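Local coordinates for PbSGBP-B lipoprotein (Prevotella bryantii B14, PDB 6D2Y) that probably binds polysaccharides at the cell surface, as a lipoprotein of a polysaccharide utilization locus, and carries a magnesium site, at residues A[164-169]-A[199-204]; A[133-138]-A[211-216]; A[170-175]-A[192-197]; A[155-160]-A[205-210]; A[139-144]-A[392-397]. All coordinates share one frame; numbering follows the deposited sequence.

Interaction 1 of 5, residues A[164-169]-A[199-204]; sequences LEIKVG and EDIVVS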
# COMPACT_ATOMS: atom_id res chain seq x y z
N LEU A 164 -1.08 12.67 18.20
CA LEU A 164 -1.30 12.33 16.80
C LEU A 164 -2.76 12.53 16.45
O LEU A 164 -3.65 12.23 17.25
CB LEU A 164 -0.86 10.89 16.51
CG LEU A 164 -0.92 10.29 15.09
CD1 LEU A 164 0.03 9.11 14.99
CD2 LEU A 164 -2.33 9.84 14.69
N GLU A 165 -3.01 13.05 15.25
CA GLU A 165 -4.37 13.31 14.81
C GLU A 165 -4.54 12.82 13.38
O GLU A 165 -3.59 12.79 12.59
CB GLU A 165 -4.73 14.79 14.90
CG GLU A 165 -4.66 15.35 16.31
CD GLU A 165 -5.20 16.76 16.41
OE1 GLU A 165 -4.65 17.65 15.72
OE2 GLU A 165 -6.17 16.97 17.16
N ILE A 166 -5.77 12.44 13.06
CA ILE A 166 -6.17 12.06 11.71
C ILE A 166 -7.15 13.12 11.23
O ILE A 166 -8.23 13.29 11.80
CB ILE A 166 -6.80 10.66 11.66
CG1 ILE A 166 -5.80 9.61 12.15
CG2 ILE A 166 -7.29 10.35 10.26
CD1 ILE A 166 -6.11 8.20 11.68
N LYS A 167 -6.77 13.86 10.19
CA LYS A 167 -7.59 14.92 9.63
C LYS A 167 -8.03 14.52 8.23
O LYS A 167 -7.19 14.23 7.37
CB LYS A 167 -6.84 16.25 9.60
CG LYS A 167 -6.53 16.83 10.97
CD LYS A 167 -6.78 18.33 11.01
CE LYS A 167 -6.01 19.01 12.13
NZ LYS A 167 -6.65 18.79 13.46
N VAL A 168 -9.34 14.50 8.00
CA VAL A 168 -9.91 14.18 6.70
C VAL A 168 -10.42 15.48 6.09
O VAL A 168 -11.33 16.12 6.62
CB VAL A 168 -11.04 13.15 6.82
CG1 VAL A 168 -11.65 12.87 5.45
CG2 VAL A 168 -10.51 11.87 7.44
N GLY A 169 -9.81 15.86 4.97
CA GLY A 169 -10.18 17.10 4.31
C GLY A 169 -9.63 18.32 5.02
O GLY A 169 -8.47 18.33 5.46
N GLU A 199 -12.03 12.51 0.13
CA GLU A 199 -11.20 13.64 0.52
C GLU A 199 -9.87 13.12 1.05
O GLU A 199 -9.73 11.96 1.44
CB GLU A 199 -11.90 14.51 1.58
CG GLU A 199 -13.16 15.18 1.07
CD GLU A 199 -13.12 16.69 1.24
OE1 GLU A 199 -13.70 17.19 2.23
OE2 GLU A 199 -12.51 17.36 0.39
N ASP A 200 -8.88 14.01 1.06
CA ASP A 200 -7.54 13.63 1.47
C ASP A 200 -7.48 13.34 2.96
O ASP A 200 -8.11 14.03 3.77
CB ASP A 200 -6.54 14.74 1.11
CG ASP A 200 -6.65 15.16 -0.35
OD1 ASP A 200 -7.47 16.05 -0.65
OD2 ASP A 200 -5.92 14.60 -1.19
N ILE A 201 -6.73 12.31 3.32
CA ILE A 201 -6.54 11.89 4.71
C ILE A 201 -5.11 12.18 5.10
O ILE A 201 -4.17 11.74 4.42
CB ILE A 201 -6.88 10.40 4.89
CG1 ILE A 201 -8.35 10.16 4.54
CG2 ILE A 201 -6.59 9.96 6.31
CD1 ILE A 201 -8.74 8.72 4.60
N VAL A 202 -4.93 12.91 6.20
CA VAL A 202 -3.62 13.34 6.67
C VAL A 202 -3.42 12.83 8.09
O VAL A 202 -4.27 13.07 8.96
CB VAL A 202 -3.48 14.87 6.60
CG1 VAL A 202 -2.13 15.30 7.16
CG2 VAL A 202 -3.65 15.36 5.17
N VAL A 203 -2.31 12.14 8.32
CA VAL A 203 -1.90 11.71 9.65
C VAL A 203 -0.81 12.65 10.12
O VAL A 203 0.25 12.75 9.49
CB VAL A 203 -1.42 10.25 9.65
CG1 VAL A 203 -0.91 9.86 11.03
CG2 VAL A 203 -2.53 9.32 9.20
N SER A 204 -1.06 13.34 11.23
CA SER A 204 -0.14 14.36 11.73
C SER A 204 0.24 14.06 13.17
O SER A 204 -0.60 13.61 13.96
CB SER A 204 -0.77 15.76 11.64
OG SER A 204 -1.98 15.82 12.38
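Glu165 and Ser204 exchange both of their backbone hydrogen bonds, N to O 2.8 Å from Glu165 to Ser204 and 2.9 Å in return, and Lys167 does the same with Val202. Gly169 N to Asp200 O closes the antiparallel pairing of strands 165-168 and 200-204. Two non-hydrogen-bonded pairs, Ile166 with Val203 and Val168 with Ile201, share one face: Val168 CG2 lies beside Ile201 CG1 at 4.0 Å, while Ile166 CG2 meets Ile201 CG2. Leu164 extends this apolar surface, setting CD2 3.9 Å from Val203 CG1. On the other face Ser204 OG, between its backbone N and carbonyl carbon (chi1 59°), makes a weak 3.4 Å bond to Glu165 O. Lys167 NZ meets Glu165 OE1 from above the carboxylate plane and is also hydrogen-bonded to Thr173 OG1. Farther out, Ile201 packs on Met138 and Val203 on Val135 of strand 134-138. An apolar face thus turns to the opposing sheet of the IPT/TIG sandwich, and a mixed face of Glu165, Lys167, Val202 and Ser204 carries a salt bridge.

Interaction 2 of 5, residues A[133-138]-A[211-216]; sequences PSVVSM and NAPFQY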
# COMPACT_ATOMS: atom_id res chain seq x y z
N PRO A 133 5.37 10.63 9.98
CA PRO A 133 4.62 9.38 9.81
C PRO A 133 4.61 8.93 8.36
O PRO A 133 4.54 9.75 7.44
CB PRO A 133 3.22 9.73 10.31
CG PRO A 133 3.40 10.92 11.17
CD PRO A 133 4.53 11.69 10.57
N SER A 134 4.68 7.62 8.16
CA SER A 134 4.53 7.02 6.84
C SER A 134 3.22 6.24 6.83
O SER A 134 2.97 5.43 7.72
CB SER A 134 5.71 6.09 6.52
OG SER A 134 5.49 4.79 7.04
N VAL A 135 2.40 6.49 5.82
CA VAL A 135 1.09 5.86 5.68
C VAL A 135 1.14 4.95 4.46
O VAL A 135 1.47 5.41 3.36
CB VAL A 135 -0.03 6.89 5.56
CG1 VAL A 135 -1.38 6.20 5.55
CG2 VAL A 135 0.05 7.90 6.70
N VAL A 136 0.81 3.68 4.65
CA VAL A 136 0.89 2.72 3.56
C VAL A 136 -0.49 2.20 3.18
O VAL A 136 -0.91 2.34 2.03
CB VAL A 136 1.85 1.57 3.91
CG1 VAL A 136 1.84 0.53 2.81
CG2 VAL A 136 3.26 2.11 4.12
N SER A 137 -1.20 1.60 4.14
CA SER A 137 -2.43 0.90 3.80
C SER A 137 -3.51 1.17 4.83
O SER A 137 -3.23 1.50 5.99
CB SER A 137 -2.20 -0.61 3.69
OG SER A 137 -1.71 -1.13 4.91
N MSE A 138 -4.76 1.03 4.40
CA MSE A 138 -5.90 1.08 5.29
C MSE A 138 -6.57 -0.28 5.19
O MSE A 138 -6.60 -0.87 4.11
CB MSE A 138 -6.86 2.21 4.90
CG MSE A 138 -7.70 2.74 6.04
SE MSE A 138 -9.38 3.52 5.46
CE MSE A 138 -8.97 5.39 5.56
N ASN A 211 0.29 12.87 3.74
CA ASN A 211 -0.97 12.48 3.13
C ASN A 211 -1.04 10.97 2.95
O ASN A 211 -0.06 10.33 2.56
CB ASN A 211 -1.15 13.17 1.78
CG ASN A 211 -1.77 14.55 1.90
OD1 ASN A 211 -1.34 15.37 2.71
ND2 ASN A 211 -2.80 14.80 1.10
N ALA A 212 -2.21 10.41 3.23
CA ALA A 212 -2.43 8.99 3.02
C ALA A 212 -2.65 8.70 1.53
O ALA A 212 -3.23 9.52 0.82
CB ALA A 212 -3.64 8.52 3.81
N PRO A 213 -2.18 7.55 1.05
CA PRO A 213 -2.38 7.22 -0.37
C PRO A 213 -3.75 6.62 -0.64
O PRO A 213 -3.89 5.72 -1.47
CB PRO A 213 -1.27 6.20 -0.64
CG PRO A 213 -1.09 5.51 0.67
CD PRO A 213 -1.34 6.55 1.73
N PHE A 214 -4.78 7.12 0.05
CA PHE A 214 -6.13 6.61 -0.14
C PHE A 214 -7.12 7.63 0.41
O PHE A 214 -6.76 8.52 1.18
CB PHE A 214 -6.32 5.25 0.55
CG PHE A 214 -5.73 5.17 1.93
CD1 PHE A 214 -6.30 5.85 3.00
CD2 PHE A 214 -4.60 4.41 2.16
CE1 PHE A 214 -5.75 5.77 4.26
CE2 PHE A 214 -4.04 4.33 3.43
CZ PHE A 214 -4.62 5.01 4.48
N GLN A 215 -8.37 7.47 -0.01
CA GLN A 215 -9.47 8.30 0.47
C GLN A 215 -10.56 7.39 1.01
O GLN A 215 -10.62 6.20 0.69
CB GLN A 215 -10.02 9.21 -0.63
CG GLN A 215 -9.01 10.21 -1.17
CD GLN A 215 -9.60 11.10 -2.26
OE1 GLN A 215 -10.57 10.74 -2.91
NE2 GLN A 215 -9.00 12.27 -2.45
N TYR A 216 -11.43 7.96 1.83
CA TYR A 216 -12.56 7.21 2.36
C TYR A 216 -13.61 7.01 1.27
O TYR A 216 -13.99 7.97 0.60
CB TYR A 216 -13.17 7.95 3.55
CG TYR A 216 -14.29 7.19 4.22
CD1 TYR A 216 -14.16 5.84 4.49
CD2 TYR A 216 -15.48 7.82 4.56
CE1 TYR A 216 -15.18 5.13 5.10
CE2 TYR A 216 -16.50 7.12 5.16
CZ TYR A 216 -16.35 5.77 5.43
OH TYR A 216 -17.36 5.07 6.03
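The carbonyl oxygen of Val136 is met by two groups of 211-216: Pro213 CG at 3.5 Å, and the edge of the Phe214 ring, in whose plane it lies, with CE2 at 4.0 Å. Val136 and Ser137 form a classic beta bulge, both facing Thr152 of the neighbouring strand 148-154. Strand 134-138 is an outermost strand of one sheet of the IPT/TIG sandwich and 208-215 an outermost strand of the other, and no hydrogen bond joins the two segments. Between them the contact is packing; just beside it Thr210 OG1 is hydrogen-bonded to Pro133 O. Val135 CG1, anti to its backbone N, reaches Ala212 CB, Pro213 CD and, at 3.6 Å, Phe214 CZ; the Val135 and Phe214 side chains cross at about a right angle. The chain turns a corner at Pro213. The Phe214 ring is sandwiched: Ala212 CB lies against one face toward its rim, and Met138 CB over the opposite face, also off-centre, in a CH-pi contact 3.7 Å from the centroid and 16° off the normal. Ile201, from the strand paired with Ala212, also touches Met138. This residue, present as selenomethionine, adds an oblique Met-aromatic contact through SE. Its chain bends at chi3, which brings the terminal CE to 3.5 Å from Phe214 CE1.

Interaction 3 of 5, residues A[170-175]-A[192-197]; sequences KDYTLP and PEDMPQ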
# COMPACT_ATOMS: atom_id res chain seq x y z
N LYS A 170 -10.46 19.35 5.15
CA LYS A 170 -10.03 20.63 5.69
C LYS A 170 -10.79 21.07 6.94
O LYS A 170 -10.27 21.92 7.67
CB LYS A 170 -10.16 21.74 4.62
CG LYS A 170 -11.59 22.07 4.11
CD LYS A 170 -12.28 20.89 3.42
CE LYS A 170 -13.67 21.25 2.92
NZ LYS A 170 -14.41 20.00 2.56
N ASP A 171 -11.97 20.52 7.21
CA ASP A 171 -12.76 20.91 8.37
C ASP A 171 -13.03 19.77 9.34
O ASP A 171 -13.65 20.00 10.38
CB ASP A 171 -14.10 21.51 7.93
CG ASP A 171 -13.96 22.46 6.76
OD1 ASP A 171 -14.62 22.22 5.72
OD2 ASP A 171 -13.20 23.44 6.88
N TYR A 172 -12.58 18.55 9.04
CA TYR A 172 -12.89 17.40 9.87
C TYR A 172 -11.63 16.87 10.55
O TYR A 172 -10.58 16.73 9.92
CB TYR A 172 -13.53 16.28 9.04
CG TYR A 172 -13.87 15.05 9.86
CD1 TYR A 172 -15.02 15.01 10.63
CD2 TYR A 172 -13.04 13.94 9.86
CE1 TYR A 172 -15.33 13.89 11.38
CE2 TYR A 172 -13.34 12.82 10.60
CZ TYR A 172 -14.49 12.80 11.36
OH TYR A 172 -14.80 11.68 12.10
N THR A 173 -11.76 16.56 11.84
CA THR A 173 -10.71 15.91 12.61
C THR A 173 -11.30 14.68 13.28
O THR A 173 -12.37 14.77 13.91
CB THR A 173 -10.10 16.85 13.65
OG1 THR A 173 -9.54 18.00 13.00
CG2 THR A 173 -9.00 16.13 14.43
N LEU A 174 -10.63 13.55 13.15
CA LEU A 174 -11.11 12.31 13.75
C LEU A 174 -11.14 12.45 15.27
O LEU A 174 -10.10 12.76 15.87
CB LEU A 174 -10.23 11.14 13.34
CG LEU A 174 -10.63 9.76 13.86
CD1 LEU A 174 -11.96 9.32 13.27
CD2 LEU A 174 -9.55 8.73 13.56
N PRO A 175 -12.28 12.25 15.92
CA PRO A 175 -12.32 12.36 17.38
C PRO A 175 -11.42 11.32 18.03
O PRO A 175 -11.35 10.17 17.59
CB PRO A 175 -13.80 12.12 17.72
CG PRO A 175 -14.54 12.40 16.44
CD PRO A 175 -13.61 11.98 15.34
N PRO A 192 -16.34 6.56 12.41
CA PRO A 192 -17.51 7.39 12.70
C PRO A 192 -18.53 7.32 11.57
O PRO A 192 -18.27 6.82 10.47
CB PRO A 192 -16.94 8.80 12.85
CG PRO A 192 -15.49 8.60 13.13
CD PRO A 192 -15.09 7.34 12.42
N GLU A 193 -19.72 7.84 11.86
CA GLU A 193 -20.79 7.81 10.88
C GLU A 193 -20.64 8.88 9.81
O GLU A 193 -21.24 8.76 8.74
CB GLU A 193 -22.15 7.99 11.57
CG GLU A 193 -22.68 6.73 12.24
CD GLU A 193 -23.93 6.19 11.56
OE1 GLU A 193 -24.08 6.39 10.34
OE2 GLU A 193 -24.76 5.57 12.25
N ASP A 194 -19.84 9.92 10.06
CA ASP A 194 -19.85 11.12 9.22
C ASP A 194 -18.45 11.53 8.81
O ASP A 194 -18.15 12.72 8.69
CB ASP A 194 -20.55 12.26 9.95
CG ASP A 194 -19.81 12.70 11.20
OD1 ASP A 194 -19.16 11.84 11.84
OD2 ASP A 194 -19.88 13.89 11.56
N MSE A 195 -17.56 10.57 8.56
CA MSE A 195 -16.24 10.95 8.08
C MSE A 195 -16.37 11.31 6.60
O MSE A 195 -16.99 10.58 5.84
CB MSE A 195 -15.19 9.84 8.29
CG MSE A 195 -13.94 10.03 7.44
SE MSE A 195 -12.71 8.51 7.40
CE MSE A 195 -11.74 8.81 9.05
N PRO A 196 -15.81 12.46 6.22
CA PRO A 196 -15.94 12.93 4.84
C PRO A 196 -15.38 11.92 3.84
O PRO A 196 -14.32 11.33 4.04
CB PRO A 196 -15.13 14.23 4.82
CG PRO A 196 -15.17 14.70 6.24
CD PRO A 196 -15.16 13.46 7.09
N GLN A 197 -16.11 11.75 2.75
CA GLN A 197 -15.76 10.80 1.71
C GLN A 197 -15.02 11.50 0.58
O GLN A 197 -15.19 12.71 0.36
CB GLN A 197 -17.01 10.12 1.17
CG GLN A 197 -17.59 9.10 2.12
CD GLN A 197 -19.01 8.71 1.76
OE1 GLN A 197 -19.34 8.58 0.58
NE2 GLN A 197 -19.84 8.48 2.77
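CH-pi packing dominates where Tyr172 meets Pro196. Pro196 CD lies 3.7 Å from the centroid of the phenol ring of Tyr172 and 23° off its normal; it and Met195 CA both lie over the same face, offset toward the rim. In Tyr172 chi1 -180° sets CG anti to the backbone N, on the side of the 192-197 loop, which runs between strands 186-190 and 200-205. Apolar contacts continue the line. Leu174 CD1 touches Pro192 CG at 3.6 Å, the two side chains crossing at about a right angle, and reaches the CE of Met195, a selenomethionine, at 4.3 Å. Val168 and Phe189 lie beside these residues and join the patch to the interior of the IPT/TIG sandwich. Polar chemistry is absent across the segments: no hydrogen bond forms, and the Tyr172 hydroxyl ends against Pro192, OH to CG 3.3 Å. That OH is buried without a modelled partner. The contact between the segments is thus apolar, and burying this OH probably costs some polar energy.

Interaction 4 of 5, residues A[155-160]-A[205-210]; sequences YFLDYD and DKYGST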
# COMPACT_ATOMS: atom_id res chain seq x y z
N TYR A 155 6.15 5.07 12.21
CA TYR A 155 6.38 6.33 12.92
C TYR A 155 5.07 7.00 13.33
O TYR A 155 4.91 8.22 13.21
CB TYR A 155 7.26 7.28 12.09
CG TYR A 155 8.60 6.69 11.74
CD1 TYR A 155 8.91 6.32 10.44
CD2 TYR A 155 9.57 6.48 12.72
CE1 TYR A 155 10.14 5.77 10.12
CE2 TYR A 155 10.80 5.94 12.41
CZ TYR A 155 11.08 5.58 11.11
OH TYR A 155 12.30 5.04 10.80
N PHE A 156 4.13 6.20 13.81
CA PHE A 156 2.90 6.70 14.43
C PHE A 156 3.20 6.86 15.92
O PHE A 156 3.00 5.94 16.71
CB PHE A 156 1.73 5.77 14.19
CG PHE A 156 1.37 5.60 12.74
CD1 PHE A 156 1.49 6.65 11.85
CD2 PHE A 156 0.91 4.38 12.27
CE1 PHE A 156 1.16 6.49 10.52
CE2 PHE A 156 0.58 4.21 10.94
CZ PHE A 156 0.71 5.27 10.06
N LEU A 157 3.68 8.03 16.30
CA LEU A 157 4.11 8.29 17.67
C LEU A 157 3.19 9.34 18.29
O LEU A 157 3.08 10.46 17.77
CB LEU A 157 5.57 8.74 17.71
CG LEU A 157 6.47 7.97 16.74
CD1 LEU A 157 7.79 8.69 16.53
CD2 LEU A 157 6.69 6.54 17.23
N ASP A 158 2.56 8.98 19.41
CA ASP A 158 1.58 9.82 20.09
C ASP A 158 2.12 10.22 21.45
O ASP A 158 2.58 9.37 22.22
CB ASP A 158 0.26 9.06 20.24
CG ASP A 158 -0.82 9.88 20.92
OD1 ASP A 158 -1.17 10.96 20.40
OD2 ASP A 158 -1.32 9.44 21.97
N TYR A 159 2.07 11.52 21.75
CA TYR A 159 2.58 12.06 23.00
C TYR A 159 1.50 12.89 23.69
O TYR A 159 0.57 13.38 23.05
CB TYR A 159 3.83 12.93 22.78
CG TYR A 159 5.01 12.21 22.19
CD1 TYR A 159 5.38 12.42 20.86
CD2 TYR A 159 5.78 11.34 22.95
CE1 TYR A 159 6.46 11.77 20.31
CE2 TYR A 159 6.87 10.69 22.41
CZ TYR A 159 7.21 10.91 21.08
OH TYR A 159 8.29 10.26 20.53
N ASP A 160 1.66 13.05 25.00
CA ASP A 160 0.75 13.90 25.77
C ASP A 160 0.82 15.34 25.28
O ASP A 160 -0.21 15.96 24.99
CB ASP A 160 1.09 13.82 27.26
CG ASP A 160 0.81 12.46 27.85
OD1 ASP A 160 1.09 12.27 29.05
OD2 ASP A 160 0.30 11.59 27.11
N ASP A 205 1.49 14.32 13.50
CA ASP A 205 1.97 14.23 14.88
C ASP A 205 3.01 15.32 15.09
O ASP A 205 3.08 16.29 14.33
CB ASP A 205 2.49 12.81 15.19
CG ASP A 205 3.68 12.42 14.33
OD1 ASP A 205 4.16 13.24 13.53
OD2 ASP A 205 4.14 11.26 14.47
N LYS A 206 3.84 15.16 16.12
CA LYS A 206 4.83 16.19 16.46
C LYS A 206 5.84 16.39 15.34
O LYS A 206 6.37 17.50 15.17
CB LYS A 206 5.54 15.82 17.76
CG LYS A 206 6.35 16.95 18.37
CD LYS A 206 7.25 16.45 19.49
CE LYS A 206 8.03 17.59 20.12
NZ LYS A 206 9.39 17.69 19.52
N TYR A 207 6.13 15.35 14.57
CA TYR A 207 7.24 15.36 13.62
C TYR A 207 6.81 15.65 12.19
O TYR A 207 7.67 15.63 11.30
CB TYR A 207 7.99 14.03 13.69
CG TYR A 207 8.40 13.67 15.11
CD1 TYR A 207 9.32 14.45 15.80
CD2 TYR A 207 7.87 12.56 15.75
CE1 TYR A 207 9.69 14.14 17.09
CE2 TYR A 207 8.24 12.24 17.05
CZ TYR A 207 9.15 13.03 17.71
OH TYR A 207 9.54 12.72 18.99
N GLY A 208 5.54 15.93 11.94
CA GLY A 208 5.11 16.33 10.61
C GLY A 208 3.79 15.77 10.15
O GLY A 208 3.14 14.99 10.86
N SER A 209 3.36 16.17 8.95
CA SER A 209 2.12 15.73 8.34
C SER A 209 2.43 15.01 7.03
O SER A 209 3.30 15.44 6.27
CB SER A 209 1.18 16.91 8.06
OG SER A 209 0.48 17.30 9.23
N THR A 210 1.70 13.93 6.77
CA THR A 210 1.88 13.16 5.55
C THR A 210 0.53 12.69 5.04
O THR A 210 -0.28 12.17 5.81
CB THR A 210 2.82 11.96 5.77
OG1 THR A 210 2.49 11.33 7.02
CG2 THR A 210 4.27 12.41 5.80
O HOH W 1 6.25 10.53 13.10
O HOH W 2 3.29 13.60 18.19
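Two tyrosine rings meet here: Tyr207 CE2 meets the edge of the Tyr159 ring in its plane, 3.7 Å from CE1, while Tyr159 CE1 stands oblique to the Tyr207 ring, and the two side chains cross at about a right angle. Lys206 CB, 4.3 Å above the plane, sits over the centre of one face of the Tyr207 ring, while Leu157 CD1 approaches CE2 obliquely at 3.6 Å. Tyr207 belongs to the tight hairpin that joins strands 200-205 and 208-215 of the IPT/TIG sandwich, a type I beta turn from Asp205 to Gly208. An Asx turn is built into it. With chi1 62° Asp205 CG falls between backbone N and carbonyl carbon, and OD1 takes the N-H of Tyr207 at 3.1 Å from well above the carboxylate plane. The other oxygen faces the loop 155-160, where a water stands between Asp205 OD2 and Tyr155 O. Farther along, the hydroxyls of Tyr159 and Tyr207 approach to 3.2 Å, and Tyr159 OH is hydrogen-bonded to the carbonyl of Pro105. Val108 packs on Tyr159 and Ile130 on both Leu157 and Tyr207, so both the loop and the hairpin pack on an earlier part of the chain. A second water bridges the backbones: it accepts from Lys206 N at 2.6 Å and donates to Leu157 O at 3.2 Å.

Interaction 5 of 5, residues A[139-144]-A[392-397]; sequences SNEWAK and WVTVTI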
# COMPACT_ATOMS: atom_id res chain seq x y z
N SER A 139 -7.08 -0.80 6.31
CA SER A 139 -7.62 -2.15 6.32
C SER A 139 -8.77 -2.30 5.33
O SER A 139 -8.79 -3.23 4.51
CB SER A 139 -8.09 -2.52 7.73
OG SER A 139 -9.14 -1.66 8.15
N ASN A 140 -9.73 -1.39 5.38
CA ASN A 140 -10.84 -1.37 4.43
C ASN A 140 -11.12 0.10 4.11
O ASN A 140 -11.72 0.81 4.92
CB ASN A 140 -12.08 -2.05 5.00
CG ASN A 140 -13.27 -2.01 4.05
OD1 ASN A 140 -13.20 -1.46 2.95
ND2 ASN A 140 -14.38 -2.62 4.47
N GLU A 141 -10.68 0.54 2.94
CA GLU A 141 -10.97 1.91 2.53
C GLU A 141 -12.46 2.16 2.36
O GLU A 141 -12.87 3.33 2.29
CB GLU A 141 -10.23 2.23 1.23
CG GLU A 141 -8.73 2.05 1.38
CD GLU A 141 -7.97 2.33 0.10
OE1 GLU A 141 -8.60 2.77 -0.89
OE2 GLU A 141 -6.75 2.10 0.08
N TRP A 142 -13.28 1.10 2.28
CA TRP A 142 -14.73 1.22 2.19
C TRP A 142 -15.43 0.71 3.44
O TRP A 142 -16.51 0.12 3.37
CB TRP A 142 -15.23 0.50 0.94
CG TRP A 142 -15.01 1.29 -0.33
CD1 TRP A 142 -13.82 1.78 -0.80
CD2 TRP A 142 -16.00 1.69 -1.29
NE1 TRP A 142 -14.01 2.45 -1.99
CE2 TRP A 142 -15.34 2.40 -2.31
CE3 TRP A 142 -17.39 1.50 -1.38
CZ2 TRP A 142 -16.02 2.93 -3.41
CZ3 TRP A 142 -18.05 2.02 -2.46
CH2 TRP A 142 -17.37 2.73 -3.46
N ALA A 143 -14.85 0.99 4.61
CA ALA A 143 -15.41 0.51 5.86
C ALA A 143 -16.66 1.30 6.22
O ALA A 143 -16.68 2.53 6.14
CB ALA A 143 -14.38 0.61 6.98
N LYS A 144 -17.70 0.58 6.63
CA LYS A 144 -18.94 1.21 7.05
C LYS A 144 -18.83 1.72 8.48
O LYS A 144 -17.91 1.38 9.23
CB LYS A 144 -20.10 0.22 6.93
CG LYS A 144 -20.01 -0.70 5.73
CD LYS A 144 -21.25 -1.58 5.60
CE LYS A 144 -21.51 -1.94 4.16
NZ LYS A 144 -21.17 -0.82 3.24
N TRP A 392 -14.50 -7.35 4.52
CA TRP A 392 -13.95 -6.77 3.31
C TRP A 392 -12.64 -6.07 3.64
O TRP A 392 -12.57 -5.27 4.58
CB TRP A 392 -14.94 -5.78 2.69
CG TRP A 392 -16.15 -6.42 2.09
CD1 TRP A 392 -17.35 -6.65 2.69
CD2 TRP A 392 -16.28 -6.92 0.75
NE1 TRP A 392 -18.22 -7.25 1.82
CE2 TRP A 392 -17.59 -7.43 0.62
CE3 TRP A 392 -15.42 -6.98 -0.35
CZ2 TRP A 392 -18.05 -7.99 -0.57
CZ3 TRP A 392 -15.88 -7.54 -1.53
CH2 TRP A 392 -17.19 -8.04 -1.63
N VAL A 393 -11.59 -6.37 2.87
CA VAL A 393 -10.29 -5.75 3.03
C VAL A 393 -9.85 -5.18 1.69
O VAL A 393 -10.21 -5.70 0.62
CB VAL A 393 -9.23 -6.75 3.56
CG1 VAL A 393 -9.62 -7.24 4.96
CG2 VAL A 393 -9.08 -7.93 2.61
N THR A 394 -9.08 -4.10 1.74
CA THR A 394 -8.58 -3.44 0.54
C THR A 394 -7.22 -4.03 0.16
O THR A 394 -6.30 -4.07 0.98
CB THR A 394 -8.46 -1.93 0.75
OG1 THR A 394 -9.74 -1.41 1.15
CG2 THR A 394 -8.00 -1.24 -0.53
N VAL A 395 -7.10 -4.46 -1.09
CA VAL A 395 -5.88 -5.05 -1.62
C VAL A 395 -5.25 -4.05 -2.58
O VAL A 395 -5.93 -3.50 -3.46
CB VAL A 395 -6.16 -6.39 -2.32
CG1 VAL A 395 -4.91 -6.91 -3.02
CG2 VAL A 395 -6.69 -7.40 -1.32
N THR A 396 -3.95 -3.81 -2.41
CA THR A 396 -3.21 -2.87 -3.25
C THR A 396 -2.14 -3.64 -4.01
O THR A 396 -1.29 -4.30 -3.40
CB THR A 396 -2.57 -1.76 -2.41
OG1 THR A 396 -3.58 -1.09 -1.65
CG2 THR A 396 -1.87 -0.75 -3.32
N ILE A 397 -2.18 -3.55 -5.33
CA ILE A 397 -1.17 -4.18 -6.18
C ILE A 397 -0.62 -3.12 -7.14
O ILE A 397 -1.30 -2.77 -8.12
CB ILE A 397 -1.75 -5.38 -6.94
CG1 ILE A 397 -2.23 -6.44 -5.95
CG2 ILE A 397 -0.71 -5.96 -7.88
CD1 ILE A 397 -2.43 -7.80 -6.56
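A type I beta turn from Asn140 to Ala143 docks on the start of strand 393-398, linking the IPT/TIG family region to the xyloglucan-binding family region. Thr394 receives it with two bonds: its backbone N donates to Ser139 O at 2.9 Å, and its hydroxyl OG1 accepts from Glu141 N at 2.8 Å, nearly straight at 161°. OG1 is also hydrogen-bonded to Glu316 OE2, so two groups hold it in place. The methyl CG2, anti to the backbone N of Thr394, packs against Glu141 CD at 3.6 Å. The Glu141 carboxylate itself is held by Arg455 and Lys314, salt bridges that probably steady its charge at the junction. Asn140 shapes the turn from within. Its CG is anti to the backbone N (chi1 178°), and OD1 accepts from Trp142 N at 2.6 Å, the donor lying above the carbonyl plane. Trp142 has its NE1 on Asp218 O, and its side chain lies about 4 Å from that of Ser255, a ligand of the magnesium ion. Trp392 comes equally near the ligand Asp452. The result is a type I beta turn overlapped by an Asx turn, seated on an edge of the sheet next to the metal site.

How the interactions relate
From the N terminus, strand 134-138 opens interaction 2, whose partner 211-216 lies about 70 residues on. The turn that follows, 139-144, opens interaction 5, which closes only at 392-397; because 211-216 falls between those two segments, interactions 2 and 5 cross. Within both lie three concentric closures: interaction 4 encloses interaction 1, which encloses interaction 3. Interaction 1 pairs the central strands of their sheet, interaction 3 packs a loop on its 172-173 edge, and interaction 4 holds the 205-208 hairpin turn, whereas interaction 2 joins that sheet to the one beginning with 134-138. Interaction 5 alone leaves the IPT/TIG region, and Tyr216 OH, bonded to Ala143 O, couples it to interaction 2.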